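Putative surface-anchored fimbrial subunit (PDB 3HR6) forms the shaft of a Corynebacterium diphtheriae pilus as its major pilin, a chain of tandem Ig-like modules stabilised by isopeptide and disulfide bonds. Local coordinates at residues A[202-207]-A[255-260]; A[217-222]-A[232-237]. One frame throughout, in Å; residues are numbered along the deposited sequence. Where two conformers were deposited one is given.

Contact 1: A[202-207]-A[255-260]; sequences TNKITV and EFEAPV
T206 and E255 form an antiparallel hydrogen-bonded pair, the point at which segment 202-207 meets strand 251-259. T206 N donates to E255 O over 2.9 Å, with 166° at the hydrogen, and E255 N returns a bond to T206 O. Beyond this pair the approach continues through carbon donors: the CA of F256 lies 3.6 Å from K204 O, its hydrogen aimed almost straight at that oxygen (176°).

The side chain of K204 can be followed outward. CB starts toward 255-260 and CG carries the chain on. CD then reaches the carboxylate carbon of E257, 3.5 Å from its CD and about as far from both carboxylate oxygens; CE keeps near the same group at longer range. A bend at chi4 (89°) sets NZ 4.9 Å from E257 OE1, so the lysine touches this glutamate through its methylenes while its ammonium forms a salt bridge with D201. Opposite charges this near probably still attract.

On the face bearing T206 and E255, OG1 of T206, set between the backbone N and carbonyl carbon, comes 3.4 Å from E255 CB. One water lies 2.7 Å from both T206 OG1 and E255 OE1, donating to the carboxylate and thus joining the two side chains at their polar ends. I205 and F256 meet through CG1 and CB at 4.0 Å, and the phenyl ring of F256 leads away onto L193 and L232. With strand 166-174 flanking 251-259 on its other edge, the arrangement belongs to an antiparallel sheet of the Ig-like module assigned to the Cna-B-like family.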
loop_
_atom_site.group_PDB
_atom_site.type_symbol
_atom_site.label_atom_id
_atom_site.label_comp_id
_atom_site.label_asym_id
_atom_site.label_seq_id
_atom_site.Cartn_x
_atom_site.Cartn_y
_atom_site.Cartn_z
ATOM N N THR A 202 11.559 -14.963 2.520
ATOM C CA THR A 202 11.549 -14.566 3.934
ATOM C C THR A 202 12.934 -14.150 4.429
ATOM O O THR A 202 13.006 -13.365 5.363
ATOM C CB THR A 202 10.924 -15.595 4.920
ATOM O OG1 THR A 202 11.667 -16.824 4.914
ATOM C CG2 THR A 202 9.472 -15.853 4.581
ATOM N N ASN A 203 14.013 -14.556 3.767
ATOM C CA ASN A 203 15.357 -14.107 4.218
ATOM C C ASN A 203 15.713 -12.710 3.716
ATOM O O ASN A 203 16.765 -12.181 4.086
ATOM C CB ASN A 203 16.431 -15.121 3.811
ATOM C CG ASN A 203 16.204 -16.453 4.445
ATOM O OD1 ASN A 203 16.338 -17.495 3.801
ATOM N ND2 ASN A 203 15.814 -16.446 5.699
ATOM N N LYS A 204 14.840 -12.143 2.900
ATOM C CA LYS A 204 15.037 -10.803 2.359
ATOM C C LYS A 204 14.037 -9.776 2.835
ATOM O O LYS A 204 14.011 -8.693 2.313
ATOM C CB LYS A 204 15.128 -10.873 0.836
ATOM C CG LYS A 204 16.339 -11.688 0.405
ATOM C CD LYS A 204 16.489 -11.684 -1.084
ATOM C CE LYS A 204 17.851 -12.201 -1.547
ATOM N NZ LYS A 204 17.826 -13.651 -1.746
ATOM N N ILE A 205 13.230 -10.101 3.845
ATOM C CA ILE A 205 12.325 -9.130 4.457
ATOM C C ILE A 205 13.066 -8.484 5.598
ATOM O O ILE A 205 13.518 -9.160 6.494
ATOM C CB ILE A 205 11.034 -9.766 4.994
ATOM C CG1 ILE A 205 10.330 -10.558 3.872
ATOM C CG2 ILE A 205 10.121 -8.697 5.539
ATOM C CD1 ILE A 205 9.235 -11.474 4.403
ATOM N N THR A 206 13.183 -7.156 5.532
ATOM C CA THR A 206 13.889 -6.435 6.561
ATOM C C THR A 206 13.030 -5.310 7.114
ATOM O O THR A 206 12.191 -4.720 6.416
ATOM C CB THR A 206 15.221 -5.847 6.039
ATOM O OG1 THR A 206 14.931 -4.867 5.032
ATOM C CG2 THR A 206 16.137 -7.001 5.474
ATOM N N VAL A 207 13.284 -5.030 8.380
ATOM C CA VAL A 207 12.540 -4.032 9.097
ATOM C C VAL A 207 13.544 -3.253 9.927
ATOM O O VAL A 207 14.331 -3.830 10.737
ATOM C CB VAL A 207 11.456 -4.627 10.006
ATOM C CG1 VAL A 207 10.652 -3.520 10.687
ATOM C CG2 VAL A 207 10.524 -5.587 9.275
ATOM N N GLU A 255 11.544 -3.513 3.847
ATOM C CA GLU A 255 11.959 -3.889 2.510
ATOM C C GLU A 255 11.757 -5.346 2.274
ATOM O O GLU A 255 11.879 -6.137 3.179
ATOM C CB GLU A 255 13.417 -3.553 2.256
ATOM C CG GLU A 255 13.644 -2.069 2.203
ATOM C CD GLU A 255 15.070 -1.734 1.767
ATOM O OE1 GLU A 255 16.009 -2.511 2.062
ATOM O OE2 GLU A 255 15.233 -0.698 1.097
ATOM N N PHE A 256 11.396 -5.696 1.044
ATOM C CA PHE A 256 11.294 -7.093 0.672
ATOM C C PHE A 256 11.475 -7.290 -0.823
ATOM O O PHE A 256 11.294 -6.362 -1.613
ATOM C CB PHE A 256 9.944 -7.659 1.150
ATOM C CG PHE A 256 8.740 -7.066 0.483
ATOM C CD1 PHE A 256 8.131 -7.677 -0.593
ATOM C CD2 PHE A 256 8.184 -5.865 0.968
ATOM C CE1 PHE A 256 6.994 -7.092 -1.185
ATOM C CE2 PHE A 256 7.065 -5.277 0.363
ATOM C CZ PHE A 256 6.461 -5.913 -0.687
ATOM N N GLU A 257 11.818 -8.528 -1.165
ATOM C CA GLU A 257 11.908 -8.956 -2.547
ATOM C C GLU A 257 10.814 -9.997 -2.841
ATOM O O GLU A 257 10.387 -10.738 -1.957
ATOM C CB GLU A 257 13.269 -9.547 -2.867
ATOM C CG GLU A 257 14.404 -8.577 -2.802
ATOM C CD GLU A 257 15.705 -9.150 -3.356
ATOM O OE1 GLU A 257 15.644 -10.075 -4.192
ATOM O OE2 GLU A 257 16.788 -8.674 -2.958
ATOM N N ALA A 258 10.358 -10.007 -4.086
ATOM C CA ALA A 258 9.481 -11.080 -4.543
ATOM C C ALA A 258 9.716 -11.366 -6.012
ATOM O O ALA A 258 10.098 -10.466 -6.755
ATOM C CB ALA A 258 8.036 -10.697 -4.322
ATOM N N PRO A 259 9.452 -12.613 -6.429
ATOM C CA PRO A 259 9.635 -12.940 -7.844
ATOM C C PRO A 259 8.530 -12.386 -8.744
ATOM O O PRO A 259 7.336 -12.459 -8.432
ATOM C CB PRO A 259 9.690 -14.462 -7.851
ATOM C CG PRO A 259 9.073 -14.908 -6.667
ATOM C CD PRO A 259 9.241 -13.811 -5.619
ATOM N N VAL A 260 8.936 -11.801 -9.851
ATOM C CA VAL A 260 7.957 -11.376 -10.852
ATOM C C VAL A 260 7.659 -12.615 -11.690
ATOM O O VAL A 260 8.507 -13.028 -12.461
ATOM C CB VAL A 260 8.465 -10.190 -11.714
ATOM C CG1 VAL A 260 7.434 -9.779 -12.726
ATOM C CG2 VAL A 260 8.807 -8.966 -10.847
HETATM O O HOH W 1 16.585 -4.984 2.846
#

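Contact 2: A[217-222]-A[232-237]; sequences TDVSVQ and LSVQLA
Strands 219-222 and 232-236 run antiparallel, 4.7 Å apart at their closest with 167° between their directions, as the two arms of a beta hairpin. Hydrogen-bonded pairs S220-Q235 and Q222-S233 alternate with the non-hydrogen-bonded pairs V219-L236 and V221-V234. At S220-Q235 the two bonds differ: S220 N reaches Q235 O nearly straight (170°) and in the carbonyl plane, whereas Q235 N meets S220 O less straight and from a position tilted off that plane. A further bond, from A237 N to D218 O at 2.8 Å, extends the pairing past the strand residues.

The valines and leucines share one face. V219 divides its methyl groups between two partners: CG1, anti to the backbone N (chi1 -170°), touches V234 CG1 at 3.6 Å, while CG2 meets L236 CD2 at the same separation, with V219 and L236 side by side and pointing the same way. V221 CG1 approaches L232 CD1 at 3.9 Å. Strand 251-259 packs against this face through V254, F256 and L252.

The opposite face carries S220, Q222, S233 and Q235. The amide oxygen of Q235 bonds to T188 on the neighbouring strand 187-192, linking the hairpin to the next strand of its sheet. At the hairpin's D218 end, the carboxylate of D218 is held through OD2 by T240. On the face bearing S220 and S233, one water lies 2.8 Å from S220 O and, in the given conformer of Q222, 2.6 Å from its OE1. It can donate to either, though its acceptors outnumber its protons, and it is also hydrogen-bonded to S233 OG.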
loop_
_atom_site.group_PDB
_atom_site.type_symbol
_atom_site.label_atom_id
_atom_site.label_comp_id
_atom_site.label_asym_id
_atom_site.label_seq_id
_atom_site.Cartn_x
_atom_site.Cartn_y
_atom_site.Cartn_z
ATOM N N THR A 217 11.844 -10.335 18.400
ATOM C CA THR A 217 10.734 -10.844 19.228
ATOM C C THR A 217 9.515 -9.900 19.245
ATOM O O THR A 217 8.391 -10.342 19.442
ATOM C CB THR A 217 11.170 -11.213 20.686
ATOM O OG1 THR A 217 11.452 -10.034 21.466
ATOM C CG2 THR A 217 12.394 -12.115 20.656
ATOM N N ASP A 218 9.748 -8.615 19.000
ATOM C CA ASP A 218 8.696 -7.614 19.023
ATOM C C ASP A 218 8.093 -7.418 17.646
ATOM O O ASP A 218 7.047 -6.773 17.522
ATOM C CB ASP A 218 9.255 -6.275 19.493
ATOM C CG ASP A 218 9.540 -6.251 20.997
ATOM O OD1 ASP A 218 9.035 -7.162 21.698
ATOM O OD2 ASP A 218 10.208 -5.298 21.480
ATOM N N VAL A 219 8.777 -7.917 16.623
ATOM C CA VAL A 219 8.339 -7.711 15.235
ATOM C C VAL A 219 7.857 -9.047 14.687
ATOM O O VAL A 219 8.599 -10.037 14.715
ATOM C CB VAL A 219 9.475 -7.148 14.352
ATOM C CG1 VAL A 219 8.932 -6.711 13.005
ATOM C CG2 VAL A 219 10.089 -5.972 14.995
ATOM N N SER A 220 6.594 -9.093 14.288
ATOM C CA SER A 220 5.959 -10.269 13.698
ATOM C C SER A 220 5.817 -10.074 12.194
ATOM O O SER A 220 5.065 -9.218 11.725
ATOM C CB SER A 220 4.567 -10.497 14.321
ATOM O OG SER A 220 3.905 -11.599 13.689
ATOM N N VAL A 221 6.561 -10.863 11.434
ATOM C CA VAL A 221 6.532 -10.800 9.990
ATOM C C VAL A 221 5.720 -12.007 9.541
ATOM O O VAL A 221 6.061 -13.121 9.862
ATOM C CB VAL A 221 7.942 -10.864 9.388
ATOM C CG1 VAL A 221 7.875 -10.745 7.883
ATOM C CG2 VAL A 221 8.835 -9.770 9.975
ATOM N N GLN A 222 4.611 -11.772 8.828
ATOM C CA GLN A 222 3.727 -12.859 8.411
ATOM C C GLN A 222 3.329 -12.643 6.955
ATOM O O GLN A 222 3.294 -11.526 6.470
ATOM C CB GLN A 222 2.446 -12.896 9.254
ATOM C CG GLN A 222 2.622 -12.990 10.765
ATOM C CD GLN A 222 1.304 -12.725 11.484
ATOM O OE1 GLN A 222 0.797 -11.582 11.489
ATOM N NE2 GLN A 222 0.729 -13.766 12.067
ATOM N N LEU A 232 1.794 -9.419 2.817
ATOM C CA LEU A 232 2.916 -9.392 3.740
ATOM C C LEU A 232 2.547 -8.421 4.840
ATOM O O LEU A 232 2.105 -7.328 4.573
ATOM C CB LEU A 232 4.160 -8.895 3.033
ATOM C CG LEU A 232 5.384 -8.578 3.921
ATOM C CD1 LEU A 232 5.863 -9.774 4.722
ATOM C CD2 LEU A 232 6.510 -8.009 3.073
ATOM N N SER A 233 2.763 -8.813 6.088
ATOM C CA SER A 233 2.369 -8.001 7.230
ATOM C C SER A 233 3.499 -7.960 8.226
ATOM O O SER A 233 4.053 -9.008 8.525
ATOM C CB SER A 233 1.200 -8.689 7.921
ATOM O OG SER A 233 0.825 -7.980 9.089
ATOM N N VAL A 234 3.798 -6.750 8.688
ATOM C CA VAL A 234 4.829 -6.487 9.708
ATOM C C VAL A 234 4.135 -5.773 10.840
ATOM O O VAL A 234 3.535 -4.738 10.639
ATOM C CB VAL A 234 5.940 -5.627 9.181
ATOM C CG1 VAL A 234 6.922 -5.257 10.369
ATOM C CG2 VAL A 234 6.666 -6.339 8.017
ATOM N N GLN A 235 4.272 -6.328 12.044
ATOM C CA GLN A 235 3.534 -5.818 13.162
ATOM C C GLN A 235 4.487 -5.614 14.295
ATOM O O GLN A 235 5.245 -6.522 14.628
ATOM C CB GLN A 235 2.525 -6.883 13.531
ATOM C CG GLN A 235 1.437 -6.455 14.410
ATOM C CD GLN A 235 0.224 -7.363 14.255
ATOM O OE1 GLN A 235 -0.649 -7.161 13.365
ATOM N NE2 GLN A 235 0.168 -8.350 15.085
ATOM N N LEU A 236 4.411 -4.461 14.930
ATOM C CA LEU A 236 5.215 -4.179 16.107
ATOM C C LEU A 236 4.417 -4.396 17.385
ATOM O O LEU A 236 3.298 -3.937 17.521
ATOM C CB LEU A 236 5.749 -2.749 16.100
ATOM C CG LEU A 236 6.569 -2.333 14.890
ATOM C CD1 LEU A 236 6.881 -0.798 14.933
ATOM C CD2 LEU A 236 7.832 -3.166 14.826
ATOM N N ALA A 237 5.049 -5.034 18.347
ATOM C CA ALA A 237 4.413 -5.306 19.638
ATOM C C ALA A 237 5.462 -5.231 20.747
ATOM O O ALA A 237 6.599 -4.847 20.489
ATOM C CB ALA A 237 3.728 -6.661 19.608
HETATM O O HOH W 2 2.379 -9.557 11.086
#

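From the N terminus, the chain enters contact 1 at 202-207, then turns through the hairpin strands 219-226 and 229-236 that make contact 2, and returns along strand 251-259 to close contact 1. Contact 2 therefore nests inside the loop closed by contact 1, with no crossing. The first lies in the sheet that includes strands 166-174 and 206-209, the second in the sheet containing strand 187-192. Evidence that the two sheets pack face to face comes from their apolar sides: F256 CD2 lies 3.4 Å from L232 CD2, V207 CG2 3.8 Å from V234 CG1, and I205 CD1 touches both L232 and V221.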